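Local coordinates for protein glutathione S-transferase domain (Burkholderia graminis, PDB 4MF5) that binds glutathione and, as a member of the glutathione S-transferase superfamily, probably transfers it to electrophilic substrates, at residues 195-199 / 200-204; 224-227 / 228-231. All blocks are in the same frame, centred on the assembly; numbering follows the deposited sequence.

Contact 1 of 2, residues 195-199 / 200-204; sequences WILGD and QYSIA
Y201 sets the edge of its phenol ring against a face of the W195 indole, an edge-to-face pair with centroids 4.9 Å apart and planes turned by 63°. Y201 CD1 stands over the middle of the indole's six-membered ring, while Y201 CB makes a CH-pi contact 3.8 Å from the centroid of the five-membered ring, almost on its normal. With CG anti to the backbone N (chi1 174°), the phenol runs outward from CB along the indole. Nearer the helix, L197 brings its CD1 branch to 3.3 Å from S202 OG, and I196 CG2 meets A204 CB at 4.0 Å. No direct hydrogen bond links 195-199 with 200-204; a water instead accepts from L197 N and S202 OG and donates to Q200 O. The serine hydroxyl therefore works twice, also accepting from A204 N at 3.0 Å. S202 and D205 follow the S-x-x-D pattern of a capping box, D205 taking S202 N with one carboxylate oxygen and I196 N with the other, although the hydroxyl takes A204 N. Y201 touching I206 adds a hydrophobic staple, an N-capping signature opening this central helix of the glutathione transferase C-terminal domain.

Contact 2 of 2, residues 224-227 / 228-231; sequences LVAI and QDFP
A226 to F230 form a local, surface-lying contact at a helix end, where the short, weakly bonded helix 222-225 stops and the chain turns through a 3-10 segment toward helix 231-242. A226, with its positive phi of 54°, is the C-prime residue of a Schellman motif: its own N and that of I227 reach back to carbonyls in the last turn of the helix. The chain then tightens. D229 N donates to A226 O at 2.8 Å, nearly straight at 166°, and F230 N donates to I227 O at 3.0 Å. D229 adds a side-chain link, its OD2 lying 3.5 Å from A226 CB and accepting a hydrogen bond from a water that also donates to V225 O, 2.8 Å from the water oxygen. V225 O, at the helix end, is thus met by the water, and the carbonyls of A226 and I227 by the next turn's N-H groups. Q228 folds back over the turn: its CG sits between the backbone N and the carbonyl carbon (chi1 59°), and a bend at chi2 brings OE1 to 3.9 Å from A226 CB. The F230 ring lies on another side of the turn, presenting its edge to backbone oxygens, with CE2 3.5 Å from V225 O in the ring plane. I227 CD1 approaches F230 CD2 more loosely, at 4.4 Å. Beneath the turn, V225 packs on L183 of helix 170-190, L155 of helix 131-161 and L215 of helix 203-216; I227 rests on I216, and F230 and P231 lean on E187.

How the contacts relate
Helix 203-216 connects the two examples. Contact 1 caps its N-terminal end, whereas contact 2 packs against its C-terminal end. The contacts follow one another in the chain without touching, their centres about 21 Å apart and their nearest atoms about 11 Å apart. One starts a helix and the other stops one; waters bridge both turns, two in contact 1 and one in contact 2. Contact 1 lies away from the glutathione sites. In contact 2, the V225 side chain is about 12 Å from that of R174, a glutathione-binding residue whose site is not occupied in this chain.

Contact 1 of 2, residues 195-199 / 200-204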
loop_
_atom_site.group_PDB
_atom_site.type_symbol
_atom_site.label_atom_id
_atom_site.label_comp_id
_atom_site.label_asym_id
_atom_site.label_seq_id
_atom_site.Cartn_x
_atom_site.Cartn_y
_atom_site.Cartn_z
ATOM N N TRP A 195 8.188 -18.647 -5.489
ATOM C CA TRP A 195 7.284 -17.517 -5.445
ATOM C C TRP A 195 7.823 -16.531 -4.408
ATOM O O TRP A 195 8.815 -16.801 -3.715
ATOM C CB TRP A 195 5.859 -17.997 -5.097
ATOM C CG TRP A 195 5.247 -18.838 -6.144
ATOM C CD1 TRP A 195 5.014 -20.175 -6.086
ATOM C CD2 TRP A 195 4.793 -18.410 -7.434
ATOM N NE1 TRP A 195 4.445 -20.617 -7.245
ATOM C CE2 TRP A 195 4.278 -19.547 -8.086
ATOM C CE3 TRP A 195 4.772 -17.176 -8.099
ATOM C CZ2 TRP A 195 3.747 -19.484 -9.376
ATOM C CZ3 TRP A 195 4.236 -17.120 -9.364
ATOM C CH2 TRP A 195 3.738 -18.260 -9.992
ATOM N N ILE A 196 7.170 -15.378 -4.272
ATOM C CA ILE A 196 7.699 -14.341 -3.406
ATOM C C ILE A 196 7.892 -14.820 -1.959
ATOM O O ILE A 196 8.878 -14.463 -1.308
ATOM C CB ILE A 196 6.865 -13.050 -3.511
ATOM C CG1 ILE A 196 7.070 -12.432 -4.889
ATOM C CG2 ILE A 196 7.207 -12.068 -2.398
ATOM C CD1 ILE A 196 6.063 -11.342 -5.215
ATOM N N LEU A 197 6.955 -15.627 -1.444
ATOM C CA LEU A 197 7.051 -16.127 -0.075
ATOM C C LEU A 197 7.730 -17.494 0.004
ATOM O O LEU A 197 7.754 -18.085 1.073
ATOM C CB LEU A 197 5.679 -16.185 0.589
ATOM C CG LEU A 197 4.966 -14.831 0.630
ATOM C CD1 LEU A 197 3.640 -14.981 1.353
ATOM C CD2 LEU A 197 5.799 -13.751 1.289
ATOM N N GLY A 198 8.310 -17.993 -1.076
ATOM C CA GLY A 198 8.981 -19.289 -1.045
ATOM C C GLY A 198 8.213 -20.286 -1.876
ATOM O O GLY A 198 7.850 -20.024 -3.025
ATOM N N ASP A 199 7.967 -21.460 -1.297
ATOM C CA ASP A 199 7.310 -22.505 -2.036
ATOM C C ASP A 199 5.869 -22.190 -2.362
ATOM O O ASP A 199 5.366 -22.638 -3.392
ATOM C CB ASP A 199 7.315 -23.827 -1.255
ATOM C CG ASP A 199 8.670 -24.492 -1.194
ATOM O OD1 ASP A 199 9.585 -24.132 -1.956
ATOM O OD2 ASP A 199 8.790 -25.441 -0.389
ATOM N N GLN A 200 5.187 -21.446 -1.499
ATOM C CA GLN A 200 3.740 -21.296 -1.644
ATOM C C GLN A 200 3.377 -20.018 -2.385
ATOM O O GLN A 200 3.676 -18.916 -1.939
ATOM C CB GLN A 200 3.073 -21.299 -0.293
ATOM C CG GLN A 200 3.330 -22.583 0.483
ATOM C CD GLN A 200 2.973 -23.840 -0.295
ATOM O OE1 GLN A 200 3.757 -24.789 -0.350
ATOM N NE2 GLN A 200 1.789 -23.854 -0.902
ATOM N N TYR A 201 2.698 -20.182 -3.513
ATOM C CA TYR A 201 2.058 -19.100 -4.245
ATOM C C TYR A 201 1.074 -18.394 -3.309
ATOM O O TYR A 201 0.370 -19.056 -2.550
ATOM C CB TYR A 201 1.321 -19.729 -5.427
ATOM C CG TYR A 201 0.457 -18.833 -6.267
ATOM C CD1 TYR A 201 1.008 -17.925 -7.160
ATOM C CD2 TYR A 201 -0.931 -18.952 -6.233
ATOM C CE1 TYR A 201 0.203 -17.176 -8.012
ATOM C CE2 TYR A 201 -1.737 -18.207 -7.063
ATOM C CZ TYR A 201 -1.167 -17.339 -7.980
ATOM O OH TYR A 201 -1.930 -16.630 -8.889
ATOM N N SER A 202 1.008 -17.072 -3.388
ATOM C CA SER A 202 0.238 -16.317 -2.417
ATOM C C SER A 202 -0.306 -15.025 -2.987
ATOM O O SER A 202 0.010 -14.624 -4.119
ATOM C CB SER A 202 1.112 -15.978 -1.199
ATOM O OG SER A 202 2.033 -14.924 -1.503
ATOM N N ILE A 203 -1.028 -14.295 -2.147
ATOM C CA ILE A 203 -1.487 -12.974 -2.491
ATOM C C ILE A 203 -0.347 -12.022 -2.845
ATOM O O ILE A 203 -0.587 -11.038 -3.550
ATOM C CB ILE A 203 -2.389 -12.358 -1.388
ATOM C CG1 ILE A 203 -1.682 -12.225 -0.037
ATOM C CG2 ILE A 203 -3.695 -13.120 -1.307
ATOM C CD1 ILE A 203 -2.484 -11.442 0.970
ATOM N N ALA A 204 0.873 -12.244 -2.343
ATOM C CA ALA A 204 1.973 -11.384 -2.765
ATOM C C ALA A 204 2.234 -11.499 -4.270
ATOM O O ALA A 204 2.493 -10.501 -4.957
ATOM C CB ALA A 204 3.233 -11.706 -1.972
HETATM O O HOH W 1 4.288 -16.257 -2.379
HETATM O O HOH W 2 6.149 -20.464 1.169
#

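Contact 2 of 2, residues 224-227 / 228-231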
loop_
_atom_site.group_PDB
_atom_site.type_symbol
_atom_site.label_atom_id
_atom_site.label_comp_id
_atom_site.label_asym_id
_atom_site.label_seq_id
_atom_site.Cartn_x
_atom_site.Cartn_y
_atom_site.Cartn_z
ATOM N N LEU A 224 12.943 -0.522 -22.169
ATOM C CA LEU A 224 13.479 0.489 -21.249
ATOM C C LEU A 224 14.048 -0.147 -19.983
ATOM O O LEU A 224 15.101 0.249 -19.508
ATOM C CB LEU A 224 12.402 1.473 -20.832
ATOM C CG LEU A 224 12.207 2.921 -21.284
ATOM C CD1 LEU A 224 13.120 3.375 -22.392
ATOM C CD2 LEU A 224 10.734 3.285 -21.531
ATOM N N VAL A 225 13.342 -1.136 -19.412
ATOM C CA VAL A 225 13.805 -1.736 -18.156
ATOM C C VAL A 225 14.713 -2.929 -18.378
ATOM O O VAL A 225 15.286 -3.405 -17.419
ATOM C CB VAL A 225 12.635 -2.098 -17.209
ATOM C CG1 VAL A 225 11.787 -0.895 -16.882
ATOM C CG2 VAL A 225 11.782 -3.246 -17.769
ATOM N N ALA A 226 14.808 -3.415 -19.622
ATOM C CA ALA A 226 15.600 -4.597 -19.994
ATOM C C ALA A 226 15.220 -5.809 -19.127
ATOM O O ALA A 226 16.007 -6.313 -18.323
ATOM C CB ALA A 226 17.101 -4.317 -19.942
ATOM N N ILE A 227 13.995 -6.285 -19.321
ATOM C CA ILE A 227 13.407 -7.329 -18.500
ATOM C C ILE A 227 14.285 -8.592 -18.441
ATOM O O ILE A 227 14.296 -9.291 -17.436
ATOM C CB ILE A 227 11.959 -7.637 -18.946
ATOM C CG1 ILE A 227 11.239 -8.562 -17.964
ATOM C CG2 ILE A 227 11.883 -8.167 -20.373
ATOM C CD1 ILE A 227 11.050 -7.995 -16.568
ATOM N N GLN A 228 15.017 -8.862 -19.515
ATOM C CA GLN A 228 15.908 -10.013 -19.611
ATOM C C GLN A 228 17.018 -9.983 -18.547
ATOM O O GLN A 228 17.651 -11.010 -18.301
ATOM C CB GLN A 228 16.518 -10.131 -21.012
ATOM C CG GLN A 228 17.328 -8.920 -21.450
ATOM C CD GLN A 228 16.555 -7.835 -22.162
ATOM O OE1 GLN A 228 17.188 -6.965 -22.834
ATOM N NE2 GLN A 228 15.273 -7.822 -22.066
ATOM N N ASP A 229 17.243 -8.842 -17.904
ATOM C CA ASP A 229 18.227 -8.744 -16.856
ATOM C C ASP A 229 17.745 -9.360 -15.551
ATOM O O ASP A 229 18.514 -9.421 -14.586
ATOM C CB ASP A 229 18.598 -7.278 -16.583
ATOM C CG ASP A 229 19.393 -6.633 -17.686
ATOM O OD1 ASP A 229 19.848 -7.343 -18.589
ATOM O OD2 ASP A 229 19.570 -5.401 -17.642
ATOM N N PHE A 230 16.486 -9.812 -15.491
ATOM C CA PHE A 230 15.873 -10.295 -14.248
ATOM C C PHE A 230 15.340 -11.712 -14.503
ATOM O O PHE A 230 14.133 -11.925 -14.631
ATOM C CB PHE A 230 14.764 -9.327 -13.819
ATOM C CG PHE A 230 15.228 -7.896 -13.769
ATOM C CD1 PHE A 230 15.968 -7.419 -12.684
ATOM C CD2 PHE A 230 14.941 -7.019 -14.805
ATOM C CE1 PHE A 230 16.418 -6.107 -12.650
ATOM C CE2 PHE A 230 15.401 -5.703 -14.764
ATOM C CZ PHE A 230 16.119 -5.255 -13.680
ATOM N N PRO A 231 16.230 -12.702 -14.575
ATOM C CA PRO A 231 15.788 -14.045 -14.989
ATOM C C PRO A 231 14.819 -14.707 -13.997
ATOM O O PRO A 231 13.903 -15.415 -14.428
ATOM C CB PRO A 231 17.112 -14.822 -15.120
ATOM C CG PRO A 231 18.090 -14.050 -14.301
ATOM C CD PRO A 231 17.693 -12.609 -14.491
HETATM O O HOH W 3 17.945 -3.610 -16.427
#